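Local coordinates for DNA repair protein XRCC1 (Homo sapiens, PDB 3K77), which acts as a scaffold in DNA single-strand break repair, assembling repair protein complexes and binding poly-ADP-ribose chains, at residues Val10-Gln15 / Ile43-Gln48; Ile4-Val9 / Asn23-Asp28. All coordinates share one frame; numbering follows the deposited sequence.

Both contacts belong to the N-terminal domain of XRCC1 and show how one strand can serve two partners. From the N terminus, the chain around strand 6-12 gives Ile-4 to Val-9 to contact 2 and Val-10 to Gln-15 to contact 1. The chain next runs through Asn-23-Asp-28, where contact 2 closes a loop of 13 residues onto the first half of the strand. It returns at Ile-43-Gln-48, where contact 1 closes 27 residues. The segments alternate along the sequence, so the two closures cross. Contact 1 joins neighbouring strands of one sheet; contact 2 lays a connecting loop against it. Leu-47 touches Val-9 and Leu-25, bringing the two together.

Contact 1: Val10-Gln15 / Ile43-Gln48; sequences VSCSSQ and ISVVLQ
Val-10 and Ser-11 share a single residue opposite them, Val-46, in an antiparallel pairing. Val-10 N donates to Val-46 O at 2.7 Å, and Val-46 N answers to Ser-11 O at 2.9 Å. One valine backbone thus grips two successive residues, and the extra one is accommodated by the helical psi of Val-10 (-38°). Apolar groups pack closely around these bonds: Val-10 CB lies 3.8 Å from Val-46 CG1, while Val-10 CG2 crosses to Gln-48 CB. One step on, Cys-12 and Val-45 form a non-hydrogen-bonded pair. With SG anti to the backbone N (chi1 180°), the cysteine sulfur lies against Val-45 CG1, and Trp-33 of strand 33-34 covers both side chains.

The hydroxyls of Ser-11, Ser-13 and Ser-44, with one water, make up the looser, wetter part. Ser-13 N still donates to Ser-44 O at 2.7 Å, but the return link, from Ser-44 N to the hydroxyl Ser-13 OG at 2.8 Å, is bent and weak, a side chain taking the place of a backbone carbonyl. Ser-11 OG sits beside the Val-46 CG2 methyl, yet it also bonds the water at 2.9 Å, which reaches Ser-44 OG through a weak bond. Past the strand, Ser-14 CB rests near Ile-43 CG2 and its OG bonds to Glu-40. On its other side strand 42-49 pairs with strand 124-133. The doubled residue opposite Val-46 makes this a classic beta bulge in an antiparallel beta sheet.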
loop_
_atom_site.group_PDB
_atom_site.type_symbol
_atom_site.label_atom_id
_atom_site.label_comp_id
_atom_site.label_asym_id
_atom_site.label_seq_id
_atom_site.Cartn_x
_atom_site.Cartn_y
_atom_site.Cartn_z
ATOM N N VAL A 10 -7.377 9.553 -1.945
ATOM C CA VAL A 10 -8.845 9.538 -1.970
ATOM C C VAL A 10 -9.477 9.304 -0.582
ATOM O O VAL A 10 -10.505 9.886 -0.241
ATOM C CB VAL A 10 -9.388 8.458 -2.931
ATOM C CG1 VAL A 10 -10.901 8.419 -2.857
ATOM C CG2 VAL A 10 -8.890 8.690 -4.360
ATOM N N SER A 11 -8.853 8.441 0.208
ATOM C CA SER A 11 -9.346 8.120 1.529
ATOM C C SER A 11 -8.194 7.507 2.299
ATOM O O SER A 11 -7.219 7.050 1.709
ATOM C CB SER A 11 -10.467 7.095 1.429
ATOM O OG SER A 11 -9.932 5.831 1.059
ATOM N N CYS A 12 -8.318 7.501 3.621
ATOM C CA CYS A 12 -7.312 6.935 4.499
ATOM C C CYS A 12 -8.017 6.567 5.779
ATOM O O CYS A 12 -8.724 7.395 6.346
ATOM C CB CYS A 12 -6.223 7.958 4.793
ATOM S SG CYS A 12 -4.911 7.371 5.894
ATOM N N SER A 13 -7.844 5.323 6.222
ATOM C CA SER A 13 -8.522 4.836 7.425
ATOM C C SER A 13 -7.895 5.389 8.712
ATOM O O SER A 13 -8.549 5.470 9.745
ATOM C CB SER A 13 -8.537 3.302 7.456
ATOM O OG SER A 13 -7.308 2.785 7.957
ATOM N N SER A 14 -6.625 5.754 8.634
ATOM C CA SER A 14 -5.882 6.217 9.794
ATOM C C SER A 14 -4.528 6.758 9.361
ATOM O O SER A 14 -3.826 6.130 8.561
ATOM C CB SER A 14 -5.669 5.069 10.791
ATOM O OG SER A 14 -4.787 5.457 11.837
ATOM N N GLN A 15 -4.155 7.917 9.898
ATOM C CA GLN A 15 -2.868 8.516 9.560
ATOM C C GLN A 15 -2.370 9.446 10.642
ATOM O O GLN A 15 -3.155 9.991 11.427
ATOM C CB GLN A 15 -2.945 9.281 8.246
ATOM C CG GLN A 15 -3.699 10.583 8.350
ATOM C CD GLN A 15 -3.785 11.305 7.018
ATOM O OE1 GLN A 15 -3.058 10.980 6.078
ATOM N NE2 GLN A 15 -4.678 12.284 6.928
ATOM N N ILE A 43 -4.905 -0.843 8.699
ATOM C CA ILE A 43 -5.103 0.526 8.243
ATOM C C ILE A 43 -5.084 0.555 6.717
ATOM O O ILE A 43 -4.591 -0.387 6.087
ATOM C CB ILE A 43 -4.022 1.473 8.804
ATOM C CG1 ILE A 43 -2.651 1.130 8.219
ATOM C CG2 ILE A 43 -4.009 1.426 10.329
ATOM C CD1 ILE A 43 -1.525 1.959 8.755
ATOM N N SER A 44 -5.595 1.639 6.126
ATOM C CA SER A 44 -5.865 1.664 4.691
ATOM C C SER A 44 -5.761 3.057 4.047
ATOM O O SER A 44 -6.060 4.074 4.677
ATOM C CB SER A 44 -7.258 1.072 4.438
ATOM O OG SER A 44 -7.452 0.798 3.065
ATOM N N VAL A 45 -5.333 3.088 2.783
ATOM C CA VAL A 45 -5.365 4.309 1.967
ATOM C C VAL A 45 -5.734 3.984 0.532
ATOM O O VAL A 45 -5.324 2.967 -0.014
ATOM C CB VAL A 45 -4.017 5.080 1.928
ATOM C CG1 VAL A 45 -3.681 5.652 3.281
ATOM C CG2 VAL A 45 -2.923 4.194 1.432
ATOM N N VAL A 46 -6.538 4.847 -0.064
ATOM C CA VAL A 46 -6.802 4.772 -1.482
ATOM C C VAL A 46 -6.095 5.943 -2.166
ATOM O O VAL A 46 -6.293 7.100 -1.790
ATOM C CB VAL A 46 -8.299 4.809 -1.760
ATOM C CG1 VAL A 46 -8.558 4.789 -3.271
ATOM C CG2 VAL A 46 -8.968 3.637 -1.056
ATOM N N LEU A 47 -5.256 5.632 -3.151
ATOM C CA LEU A 47 -4.557 6.652 -3.923
ATOM C C LEU A 47 -5.131 6.762 -5.329
ATOM O O LEU A 47 -5.424 5.751 -5.963
ATOM C CB LEU A 47 -3.063 6.352 -3.983
ATOM C CG LEU A 47 -2.411 6.194 -2.612
ATOM C CD1 LEU A 47 -0.986 5.682 -2.747
ATOM C CD2 LEU A 47 -2.467 7.504 -1.827
ATOM N N GLN A 48 -5.305 7.999 -5.795
ATOM C CA GLN A 48 -5.784 8.268 -7.148
ATOM C C GLN A 48 -4.610 8.486 -8.106
ATOM O O GLN A 48 -3.773 9.364 -7.878
ATOM C CB GLN A 48 -6.702 9.492 -7.152
ATOM C CG GLN A 48 -7.075 10.032 -8.537
ATOM C CD GLN A 48 -7.981 9.098 -9.324
ATOM O OE1 GLN A 48 -9.068 8.724 -8.868
ATOM N NE2 GLN A 48 -7.542 8.724 -10.524
HETATM O O HOH W 1 -8.588 4.030 2.830
#

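Contact 2: Ile4-Val9 / Asn23-Asp28; sequences IRLRHV and NLLKAD
Leu-25 and Leu-6 pack together where a loop lies on strand 6-12, which pairs with strand 42-49 in an antiparallel sheet; there Arg-7 and His-8 both face Gln-48 in a classic beta bulge. Apolar contacts carry most of the join. With CG anti to the carbonyl carbon (chi1 -62°), Leu-25 extends its two methyls over the strand: CD2 approaches Leu-6 CB and lies 4.1 Å from Val-9 CG2, while CD1 meets the backbone of Arg-7 and His-8. CD2 also joins Leu-47, from strand 42-49, and Val-9 in a small apolar cluster. Shortening this side chain to an alanine would probably open a gap beside Leu-6, Val-9 and Leu-47.

Methyl-to-carbonyl packing comes next. Leu-6 reaches back the other way, its CD1 lying 3.3 Å from Leu-25 O and 3.4 Å from Leu-24 O, so two successive peptide oxygens of the loop rest against one methyl group. The two segments share no hydrogen bonds, and Arg-7 and His-8 instead bond through their backbones to Gln-48.

Charged groups meet at the surface. The lysine chain of Lys-26 comes to the Arg-5 guanidinium at its edge, in its plane. Arg-5 NH2 and Lys-26 NZ are 3.5 Å apart, two like charges with no bond between them. Asp-28, poorly ordered, offers Lys-26 NZ only a long salt bridge, its OD2 3.6 Å away. Away from these charges, the leucine pair meets through Leu-25 CD2, 3.8 Å from Leu-6 CB.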
loop_
_atom_site.group_PDB
_atom_site.type_symbol
_atom_site.label_atom_id
_atom_site.label_comp_id
_atom_site.label_asym_id
_atom_site.label_seq_id
_atom_site.Cartn_x
_atom_site.Cartn_y
_atom_site.Cartn_z
ATOM N N ILE A 4 4.514 5.114 -12.364
ATOM C CA ILE A 4 3.191 5.709 -12.405
ATOM C C ILE A 4 3.088 6.884 -11.428
ATOM O O ILE A 4 3.561 6.823 -10.286
ATOM C CB ILE A 4 2.100 4.660 -12.078
ATOM C CG1 ILE A 4 2.038 3.602 -13.178
ATOM C CG2 ILE A 4 0.740 5.315 -11.931
ATOM C CD1 ILE A 4 0.922 2.567 -12.986
ATOM N N ARG A 5 2.453 7.953 -11.886
ATOM C CA ARG A 5 2.304 9.149 -11.085
ATOM C C ARG A 5 0.989 9.137 -10.319
ATOM O O ARG A 5 -0.053 8.801 -10.879
ATOM C CB ARG A 5 2.379 10.376 -11.987
ATOM C CG ARG A 5 3.408 10.271 -13.106
ATOM C CD ARG A 5 4.101 11.598 -13.307
ATOM N NE ARG A 5 4.695 12.071 -12.057
ATOM C CZ ARG A 5 4.881 13.353 -11.752
ATOM N NH1 ARG A 5 4.513 14.301 -12.606
ATOM N NH2 ARG A 5 5.428 13.687 -10.590
ATOM N N LEU A 6 1.049 9.512 -9.040
ATOM C CA LEU A 6 -0.119 9.522 -8.154
ATOM C C LEU A 6 -0.606 10.948 -7.905
ATOM O O LEU A 6 0.160 11.811 -7.489
ATOM C CB LEU A 6 0.212 8.844 -6.818
ATOM C CG LEU A 6 0.888 7.482 -6.925
ATOM C CD1 LEU A 6 1.472 7.098 -5.591
ATOM C CD2 LEU A 6 -0.090 6.418 -7.423
ATOM N N ARG A 7 -1.889 11.176 -8.150
ATOM C CA ARG A 7 -2.471 12.508 -8.073
ATOM C C ARG A 7 -2.777 12.937 -6.627
ATOM O O ARG A 7 -2.256 13.951 -6.141
ATOM C CB ARG A 7 -3.736 12.561 -8.939
ATOM C CG ARG A 7 -4.562 13.835 -8.832
ATOM C CD ARG A 7 -5.870 13.632 -9.575
ATOM N NE ARG A 7 -6.910 14.579 -9.182
ATOM C CZ ARG A 7 -7.498 15.437 -10.014
ATOM N NH1 ARG A 7 -7.153 15.470 -11.295
ATOM N NH2 ARG A 7 -8.436 16.260 -9.572
ATOM N N HIS A 8 -3.613 12.165 -5.937
ATOM C CA HIS A 8 -3.988 12.524 -4.578
ATOM C C HIS A 8 -4.448 11.317 -3.768
ATOM O O HIS A 8 -4.582 10.216 -4.303
ATOM C CB HIS A 8 -5.027 13.665 -4.576
ATOM C CG HIS A 8 -6.451 13.215 -4.743
ATOM N ND1 HIS A 8 -6.998 12.903 -5.964
ATOM C CD2 HIS A 8 -7.447 13.065 -3.833
ATOM C CE1 HIS A 8 -8.267 12.554 -5.803
ATOM N NE2 HIS A 8 -8.559 12.647 -4.524
ATOM N N VAL A 9 -4.629 11.526 -2.467
ATOM C CA VAL A 9 -5.166 10.513 -1.565
ATOM C C VAL A 9 -6.691 10.622 -1.536
ATOM O O VAL A 9 -7.232 11.674 -1.163
ATOM C CB VAL A 9 -4.617 10.707 -0.136
ATOM C CG1 VAL A 9 -5.189 9.653 0.830
ATOM C CG2 VAL A 9 -3.095 10.675 -0.159
ATOM N N ASN A 23 2.210 11.439 2.063
ATOM C CA ASN A 23 3.621 11.093 1.918
ATOM C C ASN A 23 3.900 9.950 0.941
ATOM O O ASN A 23 5.046 9.727 0.544
ATOM C CB ASN A 23 4.218 10.743 3.284
ATOM C CG ASN A 23 4.410 11.963 4.176
ATOM O OD1 ASN A 23 4.447 13.093 3.702
ATOM N ND2 ASN A 23 4.549 11.731 5.474
ATOM N N LEU A 24 2.858 9.224 0.558
ATOM C CA LEU A 24 3.015 8.078 -0.329
ATOM C C LEU A 24 2.894 8.439 -1.807
ATOM O O LEU A 24 3.203 7.632 -2.673
ATOM C CB LEU A 24 1.983 7.005 0.022
ATOM C CG LEU A 24 2.020 6.409 1.431
ATOM C CD1 LEU A 24 0.872 5.437 1.614
ATOM C CD2 LEU A 24 3.340 5.722 1.714
ATOM N N LEU A 25 2.425 9.645 -2.092
ATOM C CA LEU A 25 2.184 10.052 -3.469
ATOM C C LEU A 25 3.467 10.081 -4.294
ATOM O O LEU A 25 3.438 9.805 -5.491
ATOM C CB LEU A 25 1.471 11.403 -3.509
ATOM C CG LEU A 25 0.100 11.383 -2.850
ATOM C CD1 LEU A 25 -0.477 12.744 -2.880
ATOM C CD2 LEU A 25 -0.800 10.411 -3.564
ATOM N N LYS A 26 4.588 10.391 -3.639
ATOM C CA LYS A 26 5.908 10.249 -4.256
ATOM C C LYS A 26 6.918 9.544 -3.361
ATOM O O LYS A 26 7.092 9.899 -2.198
ATOM C CB LYS A 26 6.465 11.595 -4.700
ATOM C CG LYS A 26 6.311 11.831 -6.184
ATOM C CD LYS A 26 7.490 12.586 -6.728
ATOM C CE LYS A 26 7.130 13.266 -8.032
ATOM N NZ LYS A 26 8.283 14.005 -8.623
ATOM N N ALA A 27 7.579 8.538 -3.927
ATOM C CA ALA A 27 8.592 7.762 -3.214
ATOM C C ALA A 27 9.830 8.597 -2.959
ATOM O O ALA A 27 10.608 8.298 -2.057
ATOM C CB ALA A 27 8.964 6.500 -3.997
ATOM N N ASP A 28 9.994 9.644 -3.766
ATOM C CA ASP A 28 11.141 10.549 -3.696
ATOM C C ASP A 28 11.403 11.115 -2.305
ATOM O O ASP A 28 12.540 11.418 -1.954
ATOM C CB ASP A 28 10.919 11.726 -4.647
ATOM C CG ASP A 28 11.404 11.446 -6.041
ATOM O OD1 ASP A 28 12.410 10.722 -6.175
ATOM O OD2 ASP A 28 10.787 11.956 -7.000
#